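Local structure of hemolysin-related protein (Vibrio cholerae serotype O1, 6MLT) at residues 13-18 with 555-560; 60-65 with 542-547; 266-271 with 452-457; 464-469 with 498-503; 492-497 with 513-518. The protein is a secreted, calcium-binding matrix protein of biofilms that probably binds carbohydrate and takes part in adhesion of the biofilm to surfaces. All blocks are in the same frame, centred on the assembly; numbering follows the deposited sequence.

Interaction 1: residues 13-18 with 555-560; sequences TKLKWS and FVYESA
Lys-14 and Glu-558 form the regular hydrogen-bonded pair between strands 13-18 and 555-559, which run antiparallel with axes 4.2 Å apart at closest and inclined at 140°. Beyond Leu-15 and Tyr-557 the register slips by one residue: Lys-16 and Trp-17 both face Val-556 in a classic beta bulge. Val-556 O accepts from Lys-16 N at 2.7 Å and from Trp-17 N at 3.2 Å, while Val-556 N returns a bond to Trp-17 O. Trp-17 carries CG between the backbone N and the carbonyl carbon (chi1 56°), which sets the indole on the sheet face it shares with Val-556; Val-556 CG2 lies over a face of the indole, 3.5 Å from Trp-17 CH2, and Trp-17 NE1 is bonded to Gly-78 O. Another methyl, Leu-15 CD1, covers a face of the Tyr-557 ring, 3.9 Å from the centroid, and also stands at the edge of Phe-555. Lys-16 lies alongside Val-556 and ends in a salt bridge with Glu-530. The chains of Lys-14 and Glu-558 cross obliquely with CE of Lys-14 3.7 Å from CD of Glu-558, yet Lys-14 NZ stays 4.8 Å from Glu-558 OE1; a water joins NZ to Ala-560 O instead, and a second links Leu-15 O to Glu-558 OE2. The N-terminal strand thus completes the sheet of the last blade, the Velcro closure of an eight-bladed beta-propeller. This closure combines five backbone bonds with two CH-pi contacts, while the ends of Lys-14 and Glu-558 reach the opposite segment through water.

Interaction 2: residues 60-65 with 542-547; sequences VTFEGN and NDYDRE
Tyr-544 carries Asn-65 CA over one face of its ring, 4.2 Å from the centroid in a CH-pi contact, while its own CD2 stands at the edge of the Phe-62 ring, near the plane of that ring and 4.1 Å from Phe-62 CE2. The two aromatic side chains cross at about a right angle. This is an inter-blade contact of the beta-propeller: Phe-62 to Asn-65 lie at the end of strand 56-63 of the first blade and in the loop after it, and Asn-542 to Glu-547 belong to the loop between strands 536-541 and 553-559 of the last blade. Asn-65 CB adds a contact of 3.5 Å to Tyr-544 CD1, and Asn-542 CB approaches Phe-62 CZ obliquely. Gln-30, on the neighbouring strand 28-30, touches both aromatic residues and accepts from Asp-543 N through OE1, so it links the two blades beside the rings. Gly-64 has a positive phi of 54°, a value that favours glycine. Its carbonyl oxygen is buried here without a hydrogen-bond partner in the model, and lies 3.1 Å from Tyr-544 CB.

Interaction 3: residues 266-271 with 452-457; sequences VNNLSN and AVDMYD
Asn-271 and Asp-454 reach toward each other tip to tip, with amide and carboxylate planes 72° apart. Asn-271 ND2 donates to Asp-454 OD2 at 2.9 Å in a fairly straight bond (166°); the acceptor lies in the amide plane, but the donor comes from above the carboxylate. ND2 also donates to Ala-452 O at 2.9 Å, while OD1 of the same amide accepts from Ala-452 N at 3.0 Å and from Tyr-451 N, so bonds at both ends fix the rotation of the group. Asn-268 also points its tip at Asp-454, here with the planes nearly coplanar, yet ND2 stops 3.6 Å short of OD2. Two waters fill in, each accepting from Asn-268 ND2 and donating to Asp-454 OD2; one of them lies in the plane of the Tyr-456 ring, 2.6 Å from OH. Val-266 meets Tyr-456 tip to tip, CG1 3.6 Å from OH. Asn-268 OD1 turns back to accept from Ser-270 OG at 2.6 Å, within a type I turn from Asn-268 to Asn-271. Three donors thus surround buried Asp-454 OD2, and Ser-465 OG bonds OD1, a setting that probably favours the ionised carboxylate. An asparagine-rich linker leaving strand 262-266 is in this way bound to strand 452-457 of the following sheet, a junction between successive blades of the beta-propeller.

Interaction 4: residues 464-469 with 498-503; sequences WSVAND and RMRILD
Arg-500 reaches from one propeller blade to the end of the outermost strand in the blade before it, where its NH2 meets Ala-467 O and Asn-468 OD1. The bond to Ala-467 O is 2.9 Å and nearly straight (167°); that to Asn-468 OD1 is 2.8 Å and falls on a lone pair in the amide plane. Both acceptors lie close to the guanidinium plane, and the Asn-468 amide is itself within 7° of it as the two side chains slide past each other in opposite directions. Waters extend the network at the rim of the same plane: one joins Arg-500 NH1 to Ala-467 O, the other joins NE to Asn-468 OD1 and Arg-498 O. Each guanidinium nitrogen has a partner, and since these partners lie near its plane they fix the rotation of the group. Over one face lies Arg-498 NH2, 3.4 Å above the plane and over its centre; repulsion between the two cations is probably eased by the salt bridge of Arg-498 to Asp-495. Val-466 CG1 meets the guanidinium tip to tip. Beside this polar patch, Leu-502 CD1 packs 3.8 Å from Trp-464 CH2, and Trp-464 CZ2 lies 3.6 Å from Asp-503 O, while NE1 is bonded to Gly-504 O. With their axes 10.8 Å apart at the closest, strands 464-467 and 498-502 meet through side chains rather than pairing. The first is hydrogen-bonded to strand 452-457; the second runs between strands 490-494 and 509-514, whose Val-493, Val-509 and Ile-512 touch Arg-500.

Interaction 5: residues 492-497 with 513-518; sequences LVQDRL and IANSSG
Gln-494 and Asn-515 stand where two strands of one propeller blade run out into loops, and their side chains cross at about a right angle with amide planes 65° apart. Gln-494 NE2 donates to Asn-515 O at 2.8 Å and to Asp-495 O at 2.7 Å, both near its amide plane, while OE1 accepts from Asn-515 ND2 at 3.1 Å; the bend at chi2 (74°) carries CD into this position. Asn-515 ND2 is shared with Val-540 O. Backbone bonds continue the contact: Asn-515 N donates to Leu-497 O and Ser-517 N to Arg-496 O. Arg-496 curls back through bends at chi2 and chi3, and NE meets a lone pair of Ser-517 O in plane at 2.9 Å; Gly-518 O lies over a face of the guanidinium, whose NH2 is bonded to Ser-548 OG. Asp-495 OD1 accepts from Leu-497 N in an Asx turn, and OD2 makes a salt bridge with Arg-498. Strand 498-502 lies between strands 490-494 and 509-514 in the sheet, so the chain leaving each outer strand meets the other beyond the N-terminal start of the middle strand. Asn-542, just past strand 536-541 of the last blade, bonds Ser-516 and Gly-518 as well.

From the N terminus, residues 13-18 pair with 555-560, so interaction 1 closes a loop holding nearly the whole chain and shuts the propeller ring. Interaction 2 lies within that loop, joining the first blade to the last between 60-65 and 542-547. Both enclose the other three. Interaction 3 closes a smaller loop that contains the beta-prism insertion, and ends before interaction 4 opens. Interactions 4 and 5 cross: 492-497 falls between 464-469 and 498-503, and 513-518 follows. Strands 452-457 and 462-467 link interactions 3 and 4 within one sheet, and Ile-513 and Asn-542 carry interaction 5 on to interactions 1 and 2.

Interaction 1: residues 13-18 with 555-560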
# COMPACT_ATOMS: atom_id res chain seq x y z
N THR A 13 14.20 23.32 -0.50
CA THR A 13 13.36 23.29 -1.69
C THR A 13 13.48 24.60 -2.45
O THR A 13 13.88 25.63 -1.91
CB THR A 13 11.89 23.04 -1.34
OG1 THR A 13 11.40 24.12 -0.53
CG2 THR A 13 11.73 21.73 -0.59
N LYS A 14 13.10 24.54 -3.73
CA LYS A 14 12.99 25.72 -4.57
C LYS A 14 11.84 25.50 -5.53
O LYS A 14 11.51 24.36 -5.88
CB LYS A 14 14.29 26.01 -5.34
CG LYS A 14 14.62 24.99 -6.44
CD LYS A 14 15.96 25.31 -7.10
CE LYS A 14 16.27 24.32 -8.21
NZ LYS A 14 17.64 24.54 -8.78
N LEU A 15 11.23 26.59 -5.97
CA LEU A 15 10.07 26.50 -6.84
C LEU A 15 10.49 26.01 -8.22
O LEU A 15 11.43 26.54 -8.82
CB LEU A 15 9.37 27.85 -6.95
CG LEU A 15 8.01 27.83 -7.67
CD1 LEU A 15 6.95 27.24 -6.76
CD2 LEU A 15 7.61 29.23 -8.13
N LYS A 16 9.79 25.00 -8.72
CA LYS A 16 9.97 24.53 -10.09
C LYS A 16 9.09 25.30 -11.05
O LYS A 16 9.58 25.85 -12.04
CB LYS A 16 9.67 23.03 -10.16
CG LYS A 16 9.85 22.42 -11.54
CD LYS A 16 9.63 20.91 -11.47
CE LYS A 16 9.85 20.24 -12.81
NZ LYS A 16 9.93 18.76 -12.65
N TRP A 17 7.78 25.34 -10.79
CA TRP A 17 6.88 26.25 -11.49
C TRP A 17 5.63 26.43 -10.64
O TRP A 17 5.39 25.70 -9.68
CB TRP A 17 6.52 25.76 -12.90
CG TRP A 17 5.91 24.36 -13.04
CD1 TRP A 17 6.54 23.25 -13.51
CD2 TRP A 17 4.55 23.96 -12.77
NE1 TRP A 17 5.68 22.18 -13.53
CE2 TRP A 17 4.45 22.59 -13.08
CE3 TRP A 17 3.42 24.62 -12.28
CZ2 TRP A 17 3.26 21.87 -12.93
CZ3 TRP A 17 2.24 23.91 -12.13
CH2 TRP A 17 2.17 22.54 -12.45
N SER A 18 4.82 27.43 -11.02
CA SER A 18 3.53 27.65 -10.39
C SER A 18 2.53 28.05 -11.45
O SER A 18 2.89 28.58 -12.51
CB SER A 18 3.60 28.72 -9.29
OG SER A 18 3.87 30.00 -9.84
N PHE A 555 1.41 24.84 -7.08
CA PHE A 555 2.80 25.18 -6.84
C PHE A 555 3.61 23.89 -6.78
O PHE A 555 3.26 22.96 -6.05
CB PHE A 555 2.94 26.00 -5.55
CG PHE A 555 2.31 27.36 -5.67
CD1 PHE A 555 0.94 27.51 -5.65
CD2 PHE A 555 3.10 28.48 -5.87
CE1 PHE A 555 0.36 28.76 -5.81
CE2 PHE A 555 2.52 29.73 -6.03
CZ PHE A 555 1.15 29.86 -5.99
N VAL A 556 4.66 23.84 -7.59
CA VAL A 556 5.48 22.65 -7.75
C VAL A 556 6.90 23.00 -7.36
O VAL A 556 7.47 23.97 -7.87
CB VAL A 556 5.41 22.10 -9.19
CG1 VAL A 556 6.30 20.88 -9.35
CG2 VAL A 556 3.96 21.77 -9.54
N TYR A 557 7.49 22.19 -6.48
CA TYR A 557 8.81 22.42 -5.94
C TYR A 557 9.72 21.26 -6.28
O TYR A 557 9.26 20.16 -6.61
CB TYR A 557 8.75 22.61 -4.42
CG TYR A 557 7.94 23.82 -4.01
CD1 TYR A 557 6.56 23.75 -3.89
CD2 TYR A 557 8.56 25.04 -3.78
CE1 TYR A 557 5.82 24.86 -3.52
CE2 TYR A 557 7.83 26.15 -3.42
CZ TYR A 557 6.47 26.06 -3.29
OH TYR A 557 5.75 27.18 -2.94
N GLU A 558 11.02 21.51 -6.17
CA GLU A 558 12.04 20.49 -6.38
C GLU A 558 13.13 20.69 -5.34
O GLU A 558 13.22 21.73 -4.69
CB GLU A 558 12.60 20.55 -7.80
CG GLU A 558 13.21 21.90 -8.16
CD GLU A 558 13.77 21.92 -9.56
OE1 GLU A 558 14.58 21.02 -9.88
OE2 GLU A 558 13.40 22.81 -10.35
N SER A 559 13.98 19.68 -5.21
CA SER A 559 15.12 19.78 -4.30
C SER A 559 16.02 20.93 -4.71
O SER A 559 16.38 21.07 -5.88
CB SER A 559 15.91 18.47 -4.29
OG SER A 559 17.05 18.60 -3.46
N ALA A 560 16.39 21.76 -3.73
CA ALA A 560 17.26 22.89 -4.02
C ALA A 560 18.72 22.49 -4.15
O ALA A 560 19.51 23.25 -4.72
CB ALA A 560 17.12 23.96 -2.94
O HOH W 1 19.51 24.97 -7.02
O HOH W 2 13.64 25.58 -10.39

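Interaction 2: residues 60-65 with 542-547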
# COMPACT_ATOMS: atom_id res chain seq x y z
N VAL A 60 -8.91 20.81 -10.32
CA VAL A 60 -10.21 21.45 -10.54
C VAL A 60 -10.15 22.82 -9.88
O VAL A 60 -9.86 22.93 -8.69
CB VAL A 60 -11.36 20.61 -9.97
CG1 VAL A 60 -12.70 21.24 -10.33
CG2 VAL A 60 -11.28 19.16 -10.48
N THR A 61 -10.41 23.88 -10.66
CA THR A 61 -10.31 25.25 -10.17
C THR A 61 -11.70 25.84 -9.94
O THR A 61 -12.65 25.54 -10.67
CB THR A 61 -9.54 26.13 -11.16
OG1 THR A 61 -10.24 26.20 -12.42
CG2 THR A 61 -8.15 25.59 -11.39
N PHE A 62 -11.81 26.69 -8.91
CA PHE A 62 -13.04 27.40 -8.59
C PHE A 62 -12.75 28.87 -8.31
O PHE A 62 -11.60 29.27 -8.11
CB PHE A 62 -13.77 26.77 -7.40
CG PHE A 62 -13.00 26.81 -6.12
CD1 PHE A 62 -12.10 25.80 -5.80
CD2 PHE A 62 -13.18 27.84 -5.21
CE1 PHE A 62 -11.39 25.82 -4.61
CE2 PHE A 62 -12.47 27.87 -4.02
CZ PHE A 62 -11.58 26.86 -3.72
N GLU A 63 -13.82 29.66 -8.29
CA GLU A 63 -13.74 31.10 -8.08
C GLU A 63 -14.08 31.45 -6.64
O GLU A 63 -15.04 30.92 -6.08
CB GLU A 63 -14.70 31.84 -9.02
CG GLU A 63 -14.67 33.36 -8.84
CD GLU A 63 -15.81 34.07 -9.55
OE1 GLU A 63 -16.75 33.40 -10.03
OE2 GLU A 63 -15.77 35.32 -9.62
N GLY A 64 -13.30 32.37 -6.07
CA GLY A 64 -13.62 32.91 -4.76
C GLY A 64 -13.81 31.82 -3.73
O GLY A 64 -12.96 30.94 -3.56
N ASN A 65 -14.93 31.88 -3.00
CA ASN A 65 -15.25 30.88 -1.99
C ASN A 65 -16.28 29.87 -2.49
O ASN A 65 -16.93 29.21 -1.67
CB ASN A 65 -15.76 31.57 -0.72
CG ASN A 65 -17.10 32.26 -0.92
OD1 ASN A 65 -17.70 32.19 -1.99
ND2 ASN A 65 -17.57 32.93 0.12
N ASN A 542 -5.24 28.04 -2.14
CA ASN A 542 -6.34 28.97 -2.32
C ASN A 542 -6.21 30.05 -1.27
O ASN A 542 -5.65 29.82 -0.19
CB ASN A 542 -7.69 28.26 -2.22
CG ASN A 542 -7.83 27.47 -0.94
OD1 ASN A 542 -8.18 28.02 0.11
ND2 ASN A 542 -7.54 26.17 -1.01
N ASP A 543 -6.74 31.23 -1.58
CA ASP A 543 -6.59 32.39 -0.71
C ASP A 543 -7.88 33.19 -0.58
O ASP A 543 -7.84 34.39 -0.28
CB ASP A 543 -5.45 33.30 -1.19
CG ASP A 543 -5.63 33.76 -2.63
OD1 ASP A 543 -6.72 33.55 -3.20
OD2 ASP A 543 -4.67 34.35 -3.18
N TYR A 544 -9.03 32.54 -0.79
CA TYR A 544 -10.30 33.24 -0.69
C TYR A 544 -10.63 33.61 0.76
O TYR A 544 -11.38 34.56 0.98
CB TYR A 544 -11.44 32.37 -1.26
CG TYR A 544 -11.68 31.11 -0.47
CD1 TYR A 544 -12.52 31.11 0.65
CD2 TYR A 544 -11.05 29.92 -0.82
CE1 TYR A 544 -12.73 29.95 1.38
CE2 TYR A 544 -11.25 28.77 -0.09
CZ TYR A 544 -12.09 28.79 1.01
OH TYR A 544 -12.28 27.64 1.75
N ASP A 545 -10.10 32.88 1.74
CA ASP A 545 -10.45 33.08 3.14
C ASP A 545 -9.41 33.96 3.83
O ASP A 545 -8.20 33.76 3.67
CB ASP A 545 -10.56 31.73 3.86
CG ASP A 545 -11.12 31.85 5.27
OD1 ASP A 545 -10.45 32.43 6.14
OD2 ASP A 545 -12.25 31.37 5.50
N ARG A 546 -9.89 34.91 4.63
CA ARG A 546 -9.00 35.88 5.27
C ARG A 546 -7.99 35.20 6.19
O ARG A 546 -6.89 35.73 6.39
CB ARG A 546 -9.82 36.90 6.06
N GLU A 547 -8.34 34.06 6.77
CA GLU A 547 -7.43 33.33 7.65
C GLU A 547 -6.48 32.40 6.91
O GLU A 547 -5.71 31.68 7.56
CB GLU A 547 -8.24 32.53 8.68
CG GLU A 547 -9.04 33.40 9.65
CD GLU A 547 -9.69 32.60 10.75
OE1 GLU A 547 -10.05 31.43 10.50
OE2 GLU A 547 -9.85 33.14 11.87

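Interaction 3: residues 266-271 with 452-457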
# COMPACT_ATOMS: atom_id res chain seq x y z
N VAL A 266 -9.58 4.55 18.40
CA VAL A 266 -9.26 5.68 19.26
C VAL A 266 -10.27 6.79 18.99
O VAL A 266 -10.49 7.18 17.84
CB VAL A 266 -7.83 6.20 19.01
CG1 VAL A 266 -7.58 7.50 19.77
CG2 VAL A 266 -6.80 5.14 19.45
N ASN A 267 -10.88 7.29 20.06
CA ASN A 267 -11.57 8.58 20.04
C ASN A 267 -10.71 9.52 20.87
O ASN A 267 -10.41 9.23 22.03
CB ASN A 267 -12.98 8.49 20.61
CG ASN A 267 -13.58 9.85 20.87
OD1 ASN A 267 -13.66 10.29 22.02
ND2 ASN A 267 -13.95 10.55 19.81
N ASN A 268 -10.29 10.63 20.27
CA ASN A 268 -9.31 11.52 20.88
C ASN A 268 -9.90 12.93 20.97
O ASN A 268 -9.87 13.68 20.00
CB ASN A 268 -8.01 11.52 20.09
CG ASN A 268 -6.95 12.38 20.74
OD1 ASN A 268 -7.17 12.94 21.82
ND2 ASN A 268 -5.80 12.49 20.09
N LEU A 269 -10.42 13.28 22.15
CA LEU A 269 -11.05 14.58 22.33
C LEU A 269 -10.03 15.72 22.32
O LEU A 269 -10.42 16.86 22.05
CB LEU A 269 -11.85 14.60 23.63
CG LEU A 269 -13.03 13.62 23.66
CD1 LEU A 269 -13.71 13.63 25.03
CD2 LEU A 269 -14.05 13.92 22.57
N SER A 270 -8.76 15.44 22.60
CA SER A 270 -7.71 16.45 22.49
C SER A 270 -7.30 16.72 21.05
O SER A 270 -6.58 17.69 20.80
CB SER A 270 -6.49 16.04 23.31
OG SER A 270 -5.78 14.99 22.66
N ASN A 271 -7.72 15.88 20.09
CA ASN A 271 -7.47 16.11 18.67
C ASN A 271 -8.53 15.35 17.88
O ASN A 271 -8.24 14.30 17.28
CB ASN A 271 -6.07 15.65 18.27
CG ASN A 271 -5.77 15.91 16.80
OD1 ASN A 271 -6.26 16.88 16.21
ND2 ASN A 271 -4.94 15.06 16.20
N ALA A 452 -4.05 18.64 15.32
CA ALA A 452 -2.70 18.10 15.23
C ALA A 452 -2.63 16.95 14.24
O ALA A 452 -3.65 16.34 13.88
CB ALA A 452 -2.20 17.62 16.59
N VAL A 453 -1.41 16.66 13.81
CA VAL A 453 -1.08 15.47 13.03
C VAL A 453 -0.52 14.43 14.00
O VAL A 453 0.47 14.69 14.69
CB VAL A 453 -0.07 15.79 11.92
CG1 VAL A 453 0.36 14.51 11.18
CG2 VAL A 453 -0.64 16.80 10.94
N ASP A 454 -1.15 13.26 14.04
CA ASP A 454 -0.81 12.20 14.99
C ASP A 454 -0.35 10.95 14.24
O ASP A 454 -0.96 10.54 13.26
CB ASP A 454 -2.00 11.85 15.88
CG ASP A 454 -2.37 12.98 16.83
OD1 ASP A 454 -1.58 13.94 16.93
OD2 ASP A 454 -3.44 12.91 17.47
N MET A 455 0.73 10.35 14.75
CA MET A 455 1.29 9.11 14.22
C MET A 455 1.04 7.99 15.22
O MET A 455 1.34 8.14 16.41
CB MET A 455 2.79 9.26 13.97
CG MET A 455 3.51 7.98 13.57
SD MET A 455 3.16 7.49 11.88
CE MET A 455 4.03 8.79 10.99
N TYR A 456 0.50 6.88 14.73
CA TYR A 456 0.23 5.69 15.53
C TYR A 456 1.04 4.51 15.00
O TYR A 456 1.27 4.38 13.80
CB TYR A 456 -1.26 5.34 15.50
CG TYR A 456 -2.10 6.26 16.36
CD1 TYR A 456 -2.51 7.50 15.90
CD2 TYR A 456 -2.45 5.89 17.65
CE1 TYR A 456 -3.26 8.34 16.69
CE2 TYR A 456 -3.21 6.73 18.45
CZ TYR A 456 -3.60 7.95 17.97
OH TYR A 456 -4.35 8.80 18.75
N ASP A 457 1.45 3.62 15.91
CA ASP A 457 2.05 2.37 15.46
C ASP A 457 0.95 1.34 15.15
O ASP A 457 -0.25 1.61 15.30
CB ASP A 457 3.07 1.85 16.49
CG ASP A 457 2.43 1.35 17.78
OD1 ASP A 457 1.21 1.13 17.85
OD2 ASP A 457 3.20 1.17 18.75
O HOH W 3 -5.30 10.90 17.60
O HOH W 4 -3.27 13.79 20.06

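Interaction 4: residues 464-469 with 498-503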
# COMPACT_ATOMS: atom_id res chain seq x y z
N TRP A 464 3.74 10.07 18.17
CA TRP A 464 3.96 11.50 18.31
C TRP A 464 2.74 12.26 17.83
O TRP A 464 1.86 11.71 17.14
CB TRP A 464 5.22 11.95 17.56
CG TRP A 464 5.36 11.57 16.09
CD1 TRP A 464 6.14 10.57 15.58
CD2 TRP A 464 4.75 12.22 14.96
NE1 TRP A 464 6.06 10.55 14.21
CE2 TRP A 464 5.21 11.55 13.80
CE3 TRP A 464 3.87 13.29 14.81
CZ2 TRP A 464 4.81 11.92 12.51
CZ3 TRP A 464 3.47 13.65 13.52
CH2 TRP A 464 3.94 12.96 12.40
N SER A 465 2.69 13.54 18.21
CA SER A 465 1.63 14.46 17.82
C SER A 465 2.25 15.83 17.54
O SER A 465 3.03 16.33 18.35
CB SER A 465 0.56 14.58 18.91
OG SER A 465 -0.41 15.57 18.61
N VAL A 466 1.90 16.43 16.40
CA VAL A 466 2.45 17.71 15.99
C VAL A 466 1.31 18.68 15.74
O VAL A 466 0.46 18.43 14.88
CB VAL A 466 3.34 17.57 14.74
CG1 VAL A 466 3.68 18.93 14.16
CG2 VAL A 466 4.61 16.81 15.10
N ALA A 467 1.30 19.78 16.48
CA ALA A 467 0.23 20.76 16.34
C ALA A 467 0.16 21.25 14.90
O ALA A 467 1.18 21.52 14.26
CB ALA A 467 0.46 21.94 17.29
N ASN A 468 -1.07 21.35 14.40
CA ASN A 468 -1.33 21.63 12.99
C ASN A 468 -2.74 22.22 12.92
O ASN A 468 -3.72 21.48 13.09
CB ASN A 468 -1.20 20.36 12.16
CG ASN A 468 -1.20 20.62 10.66
OD1 ASN A 468 -0.23 21.15 10.10
ND2 ASN A 468 -2.28 20.22 9.99
N ASP A 469 -2.84 23.52 12.67
CA ASP A 469 -4.10 24.26 12.78
C ASP A 469 -5.03 23.90 11.64
O ASP A 469 -4.82 24.33 10.49
CB ASP A 469 -3.82 25.77 12.79
CG ASP A 469 -5.08 26.62 12.57
OD1 ASP A 469 -6.22 26.10 12.70
OD2 ASP A 469 -4.93 27.83 12.27
N ARG A 498 0.65 26.72 5.85
CA ARG A 498 1.94 26.10 5.61
C ARG A 498 1.77 24.66 5.17
O ARG A 498 0.91 23.94 5.69
CB ARG A 498 2.83 26.11 6.87
CG ARG A 498 2.71 27.33 7.75
CD ARG A 498 3.24 27.04 9.14
NE ARG A 498 2.29 26.25 9.93
CZ ARG A 498 2.54 25.80 11.16
NH1 ARG A 498 3.72 26.04 11.73
NH2 ARG A 498 1.62 25.10 11.81
N MET A 499 2.59 24.25 4.21
CA MET A 499 2.86 22.85 3.96
C MET A 499 4.16 22.50 4.67
O MET A 499 5.10 23.30 4.68
CB MET A 499 2.97 22.58 2.45
CG MET A 499 3.31 21.14 2.08
SD MET A 499 5.09 20.78 2.14
CE MET A 499 5.07 19.00 2.00
N ARG A 500 4.20 21.33 5.31
CA ARG A 500 5.38 20.94 6.06
C ARG A 500 5.72 19.48 5.81
O ARG A 500 4.86 18.67 5.45
CB ARG A 500 5.20 21.18 7.57
CG ARG A 500 5.12 22.67 7.93
CD ARG A 500 4.95 22.86 9.43
NE ARG A 500 3.68 22.33 9.90
CZ ARG A 500 3.37 22.15 11.19
NH1 ARG A 500 4.25 22.45 12.13
NH2 ARG A 500 2.18 21.66 11.52
N ILE A 501 6.99 19.16 6.00
CA ILE A 501 7.51 17.80 5.95
C ILE A 501 7.92 17.41 7.36
O ILE A 501 8.69 18.13 8.01
CB ILE A 501 8.69 17.68 4.98
CG1 ILE A 501 8.28 18.14 3.58
CG2 ILE A 501 9.23 16.24 4.95
CD1 ILE A 501 9.46 18.35 2.64
N LEU A 502 7.40 16.28 7.84
CA LEU A 502 7.64 15.81 9.19
C LEU A 502 8.42 14.50 9.17
O LEU A 502 8.17 13.62 8.34
CB LEU A 502 6.33 15.61 9.95
CG LEU A 502 5.35 16.78 9.95
CD1 LEU A 502 4.12 16.44 10.77
CD2 LEU A 502 6.01 18.06 10.47
N ASP A 503 9.35 14.37 10.12
CA ASP A 503 10.09 13.13 10.28
C ASP A 503 9.13 12.01 10.68
O ASP A 503 8.29 12.19 11.57
CB ASP A 503 11.18 13.32 11.33
CG ASP A 503 11.96 12.05 11.59
OD1 ASP A 503 12.67 11.58 10.68
OD2 ASP A 503 11.87 11.53 12.72
O HOH W 5 3.64 22.37 15.00
O HOH W 6 1.41 22.22 8.15

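Interaction 5: residues 492-497 with 513-518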
# COMPACT_ATOMS: atom_id res chain seq x y z
N LEU A 492 3.97 14.33 4.74
CA LEU A 492 3.67 15.61 4.11
C LEU A 492 2.32 16.07 4.63
O LEU A 492 1.33 15.34 4.51
CB LEU A 492 3.64 15.48 2.58
CG LEU A 492 4.93 15.11 1.88
CD1 LEU A 492 5.24 13.63 2.03
CD2 LEU A 492 4.83 15.48 0.41
N VAL A 493 2.29 17.27 5.20
CA VAL A 493 1.12 17.79 5.90
C VAL A 493 0.85 19.21 5.44
O VAL A 493 1.73 19.90 4.91
CB VAL A 493 1.28 17.74 7.44
CG1 VAL A 493 1.71 16.36 7.89
CG2 VAL A 493 2.28 18.80 7.91
N GLN A 494 -0.37 19.66 5.68
CA GLN A 494 -0.86 20.97 5.26
C GLN A 494 -1.74 21.52 6.36
O GLN A 494 -2.52 20.77 6.97
CB GLN A 494 -1.65 20.85 3.95
CG GLN A 494 -2.38 22.12 3.52
CD GLN A 494 -1.42 23.17 2.99
OE1 GLN A 494 -0.56 22.87 2.17
NE2 GLN A 494 -1.56 24.39 3.46
N ASP A 495 -1.63 22.82 6.64
CA ASP A 495 -2.63 23.47 7.49
C ASP A 495 -3.16 24.72 6.81
O ASP A 495 -3.24 24.76 5.58
CB ASP A 495 -2.07 23.74 8.90
CG ASP A 495 -0.98 24.80 8.96
OD1 ASP A 495 -0.60 25.42 7.94
OD2 ASP A 495 -0.49 25.03 10.10
N ARG A 496 -3.57 25.74 7.57
CA ARG A 496 -4.17 26.91 6.94
C ARG A 496 -3.15 27.72 6.14
O ARG A 496 -3.51 28.34 5.13
CB ARG A 496 -4.84 27.80 7.98
CG ARG A 496 -6.02 27.16 8.74
CD ARG A 496 -7.12 26.64 7.82
NE ARG A 496 -7.69 27.67 6.95
CZ ARG A 496 -8.57 28.58 7.34
NH1 ARG A 496 -9.00 28.62 8.59
NH2 ARG A 496 -9.03 29.48 6.47
N LEU A 497 -1.88 27.72 6.56
CA LEU A 497 -0.89 28.63 6.01
C LEU A 497 0.40 27.98 5.53
O LEU A 497 1.18 28.66 4.86
CB LEU A 497 -0.52 29.70 7.05
CG LEU A 497 -1.66 30.61 7.51
CD1 LEU A 497 -1.23 31.44 8.71
CD2 LEU A 497 -2.10 31.52 6.36
N ILE A 513 6.95 25.23 3.79
CA ILE A 513 6.66 25.98 2.57
C ILE A 513 5.38 26.76 2.79
O ILE A 513 4.36 26.17 3.16
CB ILE A 513 6.53 25.04 1.35
CG1 ILE A 513 7.88 24.41 1.01
CG2 ILE A 513 5.95 25.78 0.14
CD1 ILE A 513 7.81 23.30 -0.03
N ALA A 514 5.43 28.07 2.56
CA ALA A 514 4.23 28.88 2.67
C ALA A 514 3.23 28.47 1.59
O ALA A 514 3.55 28.50 0.40
CB ALA A 514 4.58 30.37 2.53
N ASN A 515 2.03 28.08 2.01
CA ASN A 515 1.01 27.56 1.10
C ASN A 515 -0.31 27.56 1.85
O ASN A 515 -0.44 26.86 2.87
CB ASN A 515 1.38 26.15 0.63
CG ASN A 515 0.52 25.68 -0.53
OD1 ASN A 515 0.67 26.14 -1.66
ND2 ASN A 515 -0.37 24.73 -0.26
N SER A 516 -1.28 28.34 1.38
CA SER A 516 -2.51 28.56 2.13
C SER A 516 -3.67 27.74 1.57
O SER A 516 -3.71 27.39 0.38
CB SER A 516 -2.90 30.04 2.13
OG SER A 516 -3.06 30.55 0.82
N SER A 517 -4.62 27.45 2.45
CA SER A 517 -5.85 26.77 2.06
C SER A 517 -6.90 26.91 3.16
O SER A 517 -6.57 26.87 4.35
CB SER A 517 -5.60 25.28 1.78
OG SER A 517 -6.82 24.64 1.42
N GLY A 518 -8.16 27.08 2.75
CA GLY A 518 -9.26 26.89 3.68
C GLY A 518 -9.29 25.48 4.24
O GLY A 518 -9.81 25.27 5.34